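Local coordinates for T-cell surface protein tactile (PDB 6ARQ) that promotes adhesion of NK cells to target cells by interacting with PVR, and is seen here as the first of the protein's own immunoglobulin-like domains, of V type, at residues V22-Q27 with W82-R87; V31-Q36 with V102-G107; S94-C99 with T110-L115. The protein carries 1 engineered substitution. All coordinates share one frame; numbering follows the deposited sequence.

In the fold
Past strand 9-16, the chain reaches strand 22-29, and interaction 1 closes a long loop when 82-87 returns beside it in the three-stranded sheet. Interaction 2 opens at 31-36, inside that loop, but closes only at 102-107, so the two cross; it joins strands 33-42 and 95-104 of the other sheet. Interaction 3 starts after interaction 1 has closed. It pairs the two arms of the hairpin 95-104 and 107-117, and it crosses interaction 2, with which it shares strand 95-104. Interactions 1 and 3 face each other across the sandwich, tied by the C26–C99 disulfide, whereas interaction 2 lies about 20 Å and 21 Å from them, centre to centre, at one end of the domain.

Interaction 1: residues V22-Q27 with W82-R87; sequences VNLTCQ and WTLHLR. With NAG (2-acetamido-2-deoxy-beta-D-glucopyranose), chain F.
V22 pairs with L86 and C26 with W82, and between these two pairs strands 22-27 and 82-86 run antiparallel, their short axes 169° apart in direction. V22–L86, L24–L84 and C26–W82 are hydrogen-bonded pairs with two backbone bonds each; N23–H85 and T25–T83 are the non-hydrogen-bonded pairs between them. The bond from C26 N to W82 O measures 2.8 Å and is nearly straight, 171° at the hydrogen. V22, L24, C26, W82, L84 and L86 face the core. There L24 CD1 does double duty, 4.0 Å from L84 CD2 and equally far from L86 CD1; L84 lies alongside it, while L86 comes in at a slant. W82 has CG anti to its backbone N (chi1 -180°), and its ring leads away from this strand pair to stack on W39, with NE1 bonded to Q38 O. The opposite face is more polar. T83 CG2 sits between N23 CB, 3.6 Å away, and T25 OG1. N23 ND2 is covalently joined to C1 of the N-acetylglucosamine, so its amide carries the glycan, and N23 OD1 receives a weak bond from H85 ND1 at 3.4 Å. A water also lies 2.7 Å from N23 OD1 and 2.9 Å from L86 O. The imidazole is held from its other nitrogen too, since H85 NE2 bonds to T71 OG1 on the next strand, and its CE1 approaches the sugar's acetyl oxygen O7 at 3.2 Å. One face thus bears a glycan and the other the hydrophobic core, where C26 forms the disulfide to C99: this is the B–E strand pair of an immunoglobulin V-type beta sandwich.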
loop_
_atom_site.group_PDB
_atom_site.type_symbol
_atom_site.label_atom_id
_atom_site.label_comp_id
_atom_site.label_asym_id
_atom_site.label_seq_id
_atom_site.Cartn_x
_atom_site.Cartn_y
_atom_site.Cartn_z
ATOM N N VAL A 22 -32.636 -11.887 -39.795
ATOM C CA VAL A 22 -31.728 -12.766 -39.058
ATOM C C VAL A 22 -32.321 -13.100 -37.670
ATOM O O VAL A 22 -33.009 -12.273 -37.063
ATOM C CB VAL A 22 -30.276 -12.196 -38.978
ATOM C CG1 VAL A 22 -30.120 -11.119 -37.904
ATOM C CG2 VAL A 22 -29.248 -13.309 -38.791
ATOM N N ASN A 23 -32.076 -14.335 -37.204
ATOM C CA ASN A 23 -32.513 -14.804 -35.895
ATOM C C ASN A 23 -31.285 -15.223 -35.085
ATOM O O ASN A 23 -30.676 -16.258 -35.374
ATOM C CB ASN A 23 -33.534 -15.965 -35.988
ATOM C CG ASN A 23 -34.501 -15.956 -37.148
ATOM O OD1 ASN A 23 -34.992 -14.899 -37.578
ATOM N ND2 ASN A 23 -34.784 -17.188 -37.632
ATOM N N LEU A 24 -30.895 -14.394 -34.102
ATOM C CA LEU A 24 -29.759 -14.688 -33.227
ATOM C C LEU A 24 -30.251 -15.657 -32.164
ATOM O O LEU A 24 -31.096 -15.286 -31.350
ATOM C CB LEU A 24 -29.162 -13.401 -32.610
ATOM C CG LEU A 24 -28.766 -12.267 -33.572
ATOM C CD1 LEU A 24 -28.562 -10.971 -32.823
ATOM C CD2 LEU A 24 -27.516 -12.610 -34.373
ATOM N N THR A 25 -29.795 -16.922 -32.226
ATOM C CA THR A 25 -30.251 -17.975 -31.320
ATOM C C THR A 25 -29.131 -18.459 -30.399
ATOM O O THR A 25 -28.047 -18.814 -30.861
ATOM C CB THR A 25 -30.847 -19.150 -32.122
ATOM O OG1 THR A 25 -31.717 -18.645 -33.136
ATOM C CG2 THR A 25 -31.606 -20.144 -31.245
ATOM N N CYS A 26 -29.429 -18.493 -29.092
ATOM C CA CYS A 26 -28.548 -18.991 -28.040
ATOM C C CYS A 26 -29.101 -20.345 -27.575
ATOM O O CYS A 26 -30.056 -20.391 -26.795
ATOM C CB CYS A 26 -28.438 -17.986 -26.894
ATOM S SG CYS A 26 -27.579 -16.449 -27.327
ATOM N N GLN A 27 -28.553 -21.443 -28.124
ATOM C CA GLN A 27 -28.992 -22.804 -27.817
ATOM C C GLN A 27 -28.189 -23.376 -26.653
ATOM O O GLN A 27 -26.957 -23.347 -26.677
ATOM C CB GLN A 27 -28.870 -23.704 -29.058
ATOM C CG GLN A 27 -29.730 -24.969 -28.997
ATOM C CD GLN A 27 -29.866 -25.706 -30.315
ATOM O OE1 GLN A 27 -30.597 -26.697 -30.413
ATOM N NE2 GLN A 27 -29.185 -25.252 -31.364
ATOM N N TRP A 82 -33.072 -19.697 -27.135
ATOM C CA TRP A 82 -33.319 -18.294 -26.796
ATOM C C TRP A 82 -33.002 -17.459 -28.041
ATOM O O TRP A 82 -31.835 -17.268 -28.383
ATOM C CB TRP A 82 -32.481 -17.903 -25.557
ATOM C CG TRP A 82 -32.613 -16.492 -25.055
ATOM C CD1 TRP A 82 -31.591 -15.656 -24.718
ATOM C CD2 TRP A 82 -33.827 -15.793 -24.729
ATOM N NE1 TRP A 82 -32.087 -14.472 -24.227
ATOM C CE2 TRP A 82 -33.456 -14.528 -24.222
ATOM C CE3 TRP A 82 -35.195 -16.103 -24.834
ATOM C CZ2 TRP A 82 -34.400 -13.567 -23.840
ATOM C CZ3 TRP A 82 -36.129 -15.150 -24.456
ATOM C CH2 TRP A 82 -35.729 -13.898 -23.969
ATOM N N THR A 83 -34.058 -17.023 -28.754
ATOM C CA THR A 83 -33.940 -16.316 -30.030
ATOM C C THR A 83 -34.396 -14.855 -29.976
ATOM O O THR A 83 -35.398 -14.536 -29.336
ATOM C CB THR A 83 -34.758 -17.065 -31.105
ATOM O OG1 THR A 83 -34.596 -18.476 -30.941
ATOM C CG2 THR A 83 -34.372 -16.675 -32.522
ATOM N N LEU A 84 -33.664 -13.985 -30.703
ATOM C CA LEU A 84 -33.939 -12.561 -30.913
ATOM C C LEU A 84 -34.148 -12.352 -32.419
ATOM O O LEU A 84 -33.241 -12.626 -33.210
ATOM C CB LEU A 84 -32.795 -11.686 -30.357
ATOM C CG LEU A 84 -32.840 -10.178 -30.638
ATOM C CD1 LEU A 84 -33.830 -9.464 -29.727
ATOM C CD2 LEU A 84 -31.469 -9.562 -30.475
ATOM N N HIS A 85 -35.353 -11.912 -32.811
ATOM C CA HIS A 85 -35.722 -11.730 -34.214
ATOM C C HIS A 85 -35.524 -10.297 -34.690
ATOM O O HIS A 85 -35.987 -9.352 -34.050
ATOM C CB HIS A 85 -37.173 -12.163 -34.454
ATOM C CG HIS A 85 -37.432 -13.586 -34.079
ATOM N ND1 HIS A 85 -37.066 -14.627 -34.909
ATOM C CD2 HIS A 85 -37.992 -14.096 -32.959
ATOM C CE1 HIS A 85 -37.424 -15.732 -34.278
ATOM N NE2 HIS A 85 -37.984 -15.462 -33.100
ATOM N N LEU A 86 -34.828 -10.156 -35.833
ATOM C CA LEU A 86 -34.541 -8.884 -36.500
ATOM C C LEU A 86 -34.945 -9.013 -37.963
ATOM O O LEU A 86 -34.444 -9.902 -38.655
ATOM C CB LEU A 86 -33.054 -8.500 -36.354
ATOM C CG LEU A 86 -32.521 -8.311 -34.926
ATOM C CD1 LEU A 86 -31.028 -8.521 -34.869
ATOM C CD2 LEU A 86 -32.898 -6.950 -34.358
ATOM N N ARG A 87 -35.894 -8.173 -38.416
ATOM C CA ARG A 87 -36.432 -8.215 -39.784
ATOM C C ARG A 87 -36.289 -6.870 -40.497
ATOM O O ARG A 87 -36.430 -5.827 -39.858
ATOM C CB ARG A 87 -37.914 -8.632 -39.763
ATOM C CG ARG A 87 -38.158 -10.021 -39.186
ATOM C CD ARG A 87 -39.631 -10.355 -39.099
ATOM N NE ARG A 87 -39.877 -11.439 -38.148
ATOM C CZ ARG A 87 -40.135 -11.257 -36.856
ATOM N NH1 ARG A 87 -40.192 -10.031 -36.350
ATOM N NH2 ARG A 87 -40.341 -12.299 -36.062
HETATM C C1 NAG F . -35.654 -17.435 -38.748
HETATM C C2 NAG F . -37.134 -17.304 -38.385
HETATM C C3 NAG F . -37.943 -17.555 -39.660
HETATM C C4 NAG F . -37.490 -16.641 -40.800
HETATM C C5 NAG F . -35.991 -16.808 -41.055
HETATM C C6 NAG F . -35.439 -15.830 -42.066
HETATM C C7 NAG F . -38.463 -18.172 -36.481
HETATM C C8 NAG F . -38.585 -19.277 -35.473
HETATM N N2 NAG F . -37.455 -18.293 -37.365
HETATM O O3 NAG F . -39.327 -17.351 -39.401
HETATM O O4 NAG F . -38.213 -16.961 -41.985
HETATM O O5 NAG F . -35.268 -16.582 -39.832
HETATM O O6 NAG F . -34.029 -15.961 -42.201
HETATM O O7 NAG F . -39.240 -17.219 -36.498
HETATM O O HOH W 1 -35.892 -12.391 -38.188
#

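Interaction 2: residues V31-Q36 with V102-G107; sequences VGFFVQ and VLYPEG
V35 and Q36 are set together against the single residue V102, making a classic beta bulge in the antiparallel pairing of strands 33-36 and 102-104, which belong to the C and F strands of the V-type fold. V102 O takes both amides of the bulge: V35 N at 2.8 Å and, weakly, Q36 N at 3.3 Å. V102 N in turn donates to Q36 O at 2.8 Å. Beyond the bulge the pairing is regular again: Y104 N bonds to F33 O at 2.9 Å, and F33 N returns a bond to Y104 O. L103 looks the other way for its backbone partners: its N and O are both taken by G107, across the turn that contains the cis peptide before P105. Where 31-36 begins, V31 N points between the two carboxylate oxygens of E106, with weak bonds to OE1 at 3.4 Å and to OE2 at 3.5 Å. The E106 chain is bent at chi2 (76°), which places CD; the firmer partner of the carboxylate is T30, whose OG1 bonds to OE2. L103 lies beside F34 on one face of the sheet, its CG 3.7 Å from F34 CD1. On the other face are F33, Q36, V102 and Y104. The rings of F33 and Y104 both meet rings of another protein chain in the assembly, and Q36 NE2 makes a weak hydrogen bond to that chain's backbone, so this end of the sheet forms part of a protein–protein interface. Between themselves the F33 and Y104 planes are only 15° apart, yet the rings are displaced so far that little of one covers the other; instead Y104 CB makes a CH-pi contact over the face of F33, 3.9 Å from its ring centroid.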
loop_
_atom_site.group_PDB
_atom_site.type_symbol
_atom_site.label_atom_id
_atom_site.label_comp_id
_atom_site.label_asym_id
_atom_site.label_seq_id
_atom_site.Cartn_x
_atom_site.Cartn_y
_atom_site.Cartn_z
ATOM N N VAL A 31 -29.144 -29.690 -16.925
ATOM C CA VAL A 31 -29.305 -30.961 -16.215
ATOM C C VAL A 31 -30.489 -30.762 -15.252
ATOM O O VAL A 31 -31.322 -31.658 -15.095
ATOM C CB VAL A 31 -27.995 -31.416 -15.503
ATOM C CG1 VAL A 31 -28.216 -32.657 -14.640
ATOM C CG2 VAL A 31 -26.879 -31.670 -16.515
ATOM N N GLY A 32 -30.570 -29.557 -14.683
ATOM C CA GLY A 32 -31.617 -29.146 -13.756
ATOM C C GLY A 32 -32.712 -28.305 -14.376
ATOM O O GLY A 32 -33.684 -28.850 -14.910
ATOM N N PHE A 33 -32.571 -26.962 -14.288
ATOM C CA PHE A 33 -33.554 -26.002 -14.805
ATOM C C PHE A 33 -32.910 -24.672 -15.228
ATOM O O PHE A 33 -31.796 -24.355 -14.804
ATOM C CB PHE A 33 -34.659 -25.736 -13.758
ATOM C CG PHE A 33 -34.210 -25.097 -12.462
ATOM C CD1 PHE A 33 -33.760 -25.876 -11.402
ATOM C CD2 PHE A 33 -34.280 -23.720 -12.285
ATOM C CE1 PHE A 33 -33.348 -25.285 -10.204
ATOM C CE2 PHE A 33 -33.869 -23.131 -11.085
ATOM C CZ PHE A 33 -33.410 -23.917 -10.051
ATOM N N PHE A 34 -33.643 -23.892 -16.050
ATOM C CA PHE A 34 -33.247 -22.560 -16.507
ATOM C C PHE A 34 -33.734 -21.534 -15.492
ATOM O O PHE A 34 -34.912 -21.542 -15.128
ATOM C CB PHE A 34 -33.810 -22.258 -17.908
ATOM C CG PHE A 34 -33.385 -23.226 -18.986
ATOM C CD1 PHE A 34 -32.109 -23.166 -19.536
ATOM C CD2 PHE A 34 -34.269 -24.182 -19.469
ATOM C CE1 PHE A 34 -31.715 -24.065 -20.530
ATOM C CE2 PHE A 34 -33.879 -25.073 -20.475
ATOM C CZ PHE A 34 -32.600 -25.018 -20.987
ATOM N N VAL A 35 -32.829 -20.679 -15.005
ATOM C CA VAL A 35 -33.152 -19.673 -13.996
ATOM C C VAL A 35 -33.746 -18.425 -14.675
ATOM O O VAL A 35 -34.864 -18.038 -14.341
ATOM C CB VAL A 35 -31.928 -19.344 -13.100
ATOM C CG1 VAL A 35 -32.225 -18.201 -12.136
ATOM C CG2 VAL A 35 -31.459 -20.576 -12.334
ATOM N N GLN A 36 -33.004 -17.805 -15.610
ATOM C CA GLN A 36 -33.412 -16.594 -16.332
ATOM C C GLN A 36 -32.552 -16.398 -17.581
ATOM O O GLN A 36 -31.447 -16.939 -17.656
ATOM C CB GLN A 36 -33.282 -15.362 -15.410
ATOM C CG GLN A 36 -34.210 -14.209 -15.758
ATOM C CD GLN A 36 -33.894 -12.983 -14.947
ATOM O OE1 GLN A 36 -32.993 -12.208 -15.276
ATOM N NE2 GLN A 36 -34.646 -12.770 -13.881
ATOM N N VAL A 102 -28.822 -17.881 -17.548
ATOM C CA VAL A 102 -28.580 -18.317 -16.172
ATOM C C VAL A 102 -29.232 -19.693 -16.020
ATOM O O VAL A 102 -30.445 -19.831 -16.178
ATOM C CB VAL A 102 -29.044 -17.300 -15.091
ATOM C CG1 VAL A 102 -28.583 -17.734 -13.702
ATOM C CG2 VAL A 102 -28.539 -15.892 -15.397
ATOM N N LEU A 103 -28.401 -20.711 -15.773
ATOM C CA LEU A 103 -28.791 -22.113 -15.636
ATOM C C LEU A 103 -28.430 -22.650 -14.258
ATOM O O LEU A 103 -27.450 -22.196 -13.661
ATOM C CB LEU A 103 -28.059 -22.944 -16.710
ATOM C CG LEU A 103 -28.703 -23.084 -18.096
ATOM C CD1 LEU A 103 -28.534 -21.824 -18.934
ATOM C CD2 LEU A 103 -28.074 -24.231 -18.858
ATOM N N TYR A 104 -29.198 -23.632 -13.761
ATOM C CA TYR A 104 -28.906 -24.261 -12.477
ATOM C C TYR A 104 -28.725 -25.773 -12.660
ATOM O O TYR A 104 -29.626 -26.434 -13.182
ATOM C CB TYR A 104 -29.980 -23.957 -11.419
ATOM C CG TYR A 104 -29.444 -24.034 -10.005
ATOM C CD1 TYR A 104 -29.399 -25.244 -9.318
ATOM C CD2 TYR A 104 -28.952 -22.901 -9.363
ATOM C CE1 TYR A 104 -28.872 -25.327 -8.029
ATOM C CE2 TYR A 104 -28.436 -22.968 -8.069
ATOM C CZ TYR A 104 -28.397 -24.184 -7.406
ATOM O OH TYR A 104 -27.886 -24.251 -6.132
ATOM N N PRO A 105 -27.557 -26.342 -12.283
ATOM C CA PRO A 105 -26.400 -25.714 -11.627
ATOM C C PRO A 105 -25.227 -25.411 -12.580
ATOM O O PRO A 105 -24.080 -25.355 -12.129
ATOM C CB PRO A 105 -26.012 -26.786 -10.603
ATOM C CG PRO A 105 -26.330 -28.111 -11.316
ATOM C CD PRO A 105 -27.346 -27.798 -12.408
ATOM N N GLU A 106 -25.509 -25.214 -13.886
ATOM C CA GLU A 106 -24.490 -24.958 -14.918
ATOM C C GLU A 106 -23.874 -23.552 -14.821
ATOM O O GLU A 106 -22.747 -23.352 -15.279
ATOM C CB GLU A 106 -25.061 -25.172 -16.329
ATOM C CG GLU A 106 -25.260 -26.631 -16.713
ATOM C CD GLU A 106 -26.456 -27.321 -16.084
ATOM O OE1 GLU A 106 -26.287 -28.457 -15.590
ATOM O OE2 GLU A 106 -27.551 -26.713 -16.052
ATOM N N GLY A 107 -24.617 -22.607 -14.252
ATOM C CA GLY A 107 -24.162 -21.234 -14.077
ATOM C C GLY A 107 -24.576 -20.286 -15.181
ATOM O O GLY A 107 -25.613 -20.478 -15.821
#

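Interaction 3: residues S94-C99 with T110-L115; sequences SGRYEC and TKIYNL
S94 and G95 share one acceptor: with OG anti to its own backbone N (chi1 -179°), S94 reaches L115 O at 3.0 Å, and G95 N bonds to the same oxygen. From there the F and G strands of the domain continue as an antiparallel hairpin through the hydrogen-bonded pairs Y97–Y113 and C99–K111. On the face of R96, E98, I112 and N114, the arginine chain bends at chi3 (62°), and I112 CG2 sits over the centre of one face of the guanidinium, 3.8 Å from R96 CZ. Its NH1 is salt-bridged to E11 on strand 9-16, while R96 CG passes N114 OD1 at 3.5 Å. E98 stretches alongside I112, CG to CG1 3.7 Å, then on to T110, whose CG2 touches E98 OE1. On the core side Y97 CE2 meets L115 CD2 at 4.0 Å. Y97 OH reaches back to V93 O, four residues earlier, as in a tyrosine corner, and Y113 OH bonds to T25 O in the opposing sheet. C99 SG lies 3.9 Å from K111 CB. Across the strands, then, methyl and methylene groups of I112, T110 and E98 do much of the packing and S94 OG adds the one side-chain hydrogen bond, whereas R96 and Y113 take polar partners on strands 9-16 and 22-29 and Y97 OH stays with its own stretch of chain.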
loop_
_atom_site.group_PDB
_atom_site.type_symbol
_atom_site.label_atom_id
_atom_site.label_comp_id
_atom_site.label_asym_id
_atom_site.label_seq_id
_atom_site.Cartn_x
_atom_site.Cartn_y
_atom_site.Cartn_z
ATOM N N SER A 94 -27.145 -2.345 -36.832
ATOM C CA SER A 94 -25.776 -2.864 -36.722
ATOM C C SER A 94 -25.179 -2.576 -35.337
ATOM O O SER A 94 -25.302 -1.460 -34.828
ATOM C CB SER A 94 -24.888 -2.269 -37.814
ATOM O OG SER A 94 -23.562 -2.767 -37.754
ATOM N N GLY A 95 -24.579 -3.601 -34.739
ATOM C CA GLY A 95 -23.960 -3.516 -33.421
ATOM C C GLY A 95 -23.797 -4.848 -32.721
ATOM O O GLY A 95 -24.130 -5.898 -33.281
ATOM N N ARG A 96 -23.279 -4.806 -31.481
ATOM C CA ARG A 96 -23.055 -5.988 -30.651
ATOM C C ARG A 96 -24.291 -6.310 -29.814
ATOM O O ARG A 96 -24.793 -5.447 -29.095
ATOM C CB ARG A 96 -21.834 -5.788 -29.741
ATOM C CG ARG A 96 -20.503 -6.171 -30.377
ATOM C CD ARG A 96 -19.321 -5.513 -29.681
ATOM N NE ARG A 96 -19.193 -5.917 -28.278
ATOM C CZ ARG A 96 -18.352 -6.844 -27.831
ATOM N NH1 ARG A 96 -17.543 -7.478 -28.672
ATOM N NH2 ARG A 96 -18.307 -7.141 -26.539
ATOM N N TYR A 97 -24.779 -7.556 -29.922
ATOM C CA TYR A 97 -25.935 -8.077 -29.195
ATOM C C TYR A 97 -25.492 -9.234 -28.314
ATOM O O TYR A 97 -24.962 -10.224 -28.820
ATOM C CB TYR A 97 -27.046 -8.520 -30.165
ATOM C CG TYR A 97 -27.701 -7.379 -30.911
ATOM C CD1 TYR A 97 -28.805 -6.719 -30.382
ATOM C CD2 TYR A 97 -27.236 -6.977 -32.159
ATOM C CE1 TYR A 97 -29.419 -5.671 -31.067
ATOM C CE2 TYR A 97 -27.841 -5.931 -32.855
ATOM C CZ TYR A 97 -28.934 -5.282 -32.305
ATOM O OH TYR A 97 -29.538 -4.251 -32.979
ATOM N N GLU A 98 -25.683 -9.102 -26.995
ATOM C CA GLU A 98 -25.280 -10.119 -26.029
ATOM C C GLU A 98 -26.483 -10.818 -25.412
ATOM O O GLU A 98 -27.477 -10.167 -25.080
ATOM C CB GLU A 98 -24.422 -9.483 -24.917
ATOM C CG GLU A 98 -23.709 -10.487 -24.025
ATOM C CD GLU A 98 -23.347 -9.992 -22.640
ATOM O OE1 GLU A 98 -23.891 -10.544 -21.656
ATOM O OE2 GLU A 98 -22.506 -9.071 -22.533
ATOM N N CYS A 99 -26.376 -12.148 -25.243
ATOM C CA CYS A 99 -27.381 -12.961 -24.569
ATOM C C CYS A 99 -26.753 -13.554 -23.313
ATOM O O CYS A 99 -25.579 -13.938 -23.322
ATOM C CB CYS A 99 -27.985 -14.032 -25.482
ATOM S SG CYS A 99 -27.068 -15.596 -25.547
ATOM N N THR A 110 -22.689 -16.946 -21.705
ATOM C CA THR A 110 -22.702 -15.666 -22.412
ATOM C C THR A 110 -22.285 -15.869 -23.870
ATOM O O THR A 110 -21.318 -16.581 -24.145
ATOM C CB THR A 110 -21.790 -14.656 -21.672
ATOM O OG1 THR A 110 -22.257 -14.501 -20.329
ATOM C CG2 THR A 110 -21.737 -13.285 -22.342
ATOM N N LYS A 111 -23.025 -15.242 -24.798
ATOM C CA LYS A 111 -22.721 -15.267 -26.224
ATOM C C LYS A 111 -22.952 -13.877 -26.808
ATOM O O LYS A 111 -24.036 -13.308 -26.653
ATOM C CB LYS A 111 -23.530 -16.338 -26.969
ATOM C CG LYS A 111 -22.814 -16.847 -28.223
ATOM C CD LYS A 111 -23.642 -17.859 -29.005
ATOM C CE LYS A 111 -23.384 -19.294 -28.606
ATOM N NZ LYS A 111 -24.230 -20.236 -29.384
ATOM N N ILE A 112 -21.907 -13.316 -27.436
ATOM C CA ILE A 112 -21.939 -11.984 -28.039
ATOM C C ILE A 112 -21.943 -12.128 -29.563
ATOM O O ILE A 112 -21.066 -12.781 -30.132
ATOM C CB ILE A 112 -20.775 -11.070 -27.541
ATOM C CG1 ILE A 112 -20.615 -11.115 -26.004
ATOM C CG2 ILE A 112 -20.955 -9.627 -28.019
ATOM C CD1 ILE A 112 -19.400 -11.886 -25.514
ATOM N N TYR A 113 -22.952 -11.529 -30.205
ATOM C CA TYR A 113 -23.138 -11.514 -31.650
ATOM C C TYR A 113 -22.863 -10.118 -32.184
ATOM O O TYR A 113 -23.587 -9.180 -31.841
ATOM C CB TYR A 113 -24.570 -11.947 -32.021
ATOM C CG TYR A 113 -24.856 -13.424 -31.871
ATOM C CD1 TYR A 113 -24.537 -14.321 -32.886
ATOM C CD2 TYR A 113 -25.522 -13.915 -30.752
ATOM C CE1 TYR A 113 -24.829 -15.679 -32.771
ATOM C CE2 TYR A 113 -25.823 -15.271 -30.625
ATOM C CZ TYR A 113 -25.474 -16.149 -31.640
ATOM O OH TYR A 113 -25.764 -17.488 -31.534
ATOM N N ASN A 114 -21.809 -9.966 -32.997
ATOM C CA ASN A 114 -21.480 -8.679 -33.598
ATOM C C ASN A 114 -22.116 -8.636 -34.984
ATOM O O ASN A 114 -21.594 -9.226 -35.930
ATOM C CB ASN A 114 -19.963 -8.438 -33.630
ATOM C CG ASN A 114 -19.548 -7.063 -34.112
ATOM O OD1 ASN A 114 -20.229 -6.050 -33.896
ATOM N ND2 ASN A 114 -18.393 -6.993 -34.758
ATOM N N LEU A 115 -23.299 -8.006 -35.070
ATOM C CA LEU A 115 -24.071 -7.887 -36.302
ATOM C C LEU A 115 -23.563 -6.712 -37.130
ATOM O O LEU A 115 -23.562 -5.572 -36.660
ATOM C CB LEU A 115 -25.573 -7.738 -35.986
ATOM C CG LEU A 115 -26.541 -7.603 -37.170
ATOM C CD1 LEU A 115 -26.638 -8.899 -37.975
ATOM C CD2 LEU A 115 -27.911 -7.185 -36.692
#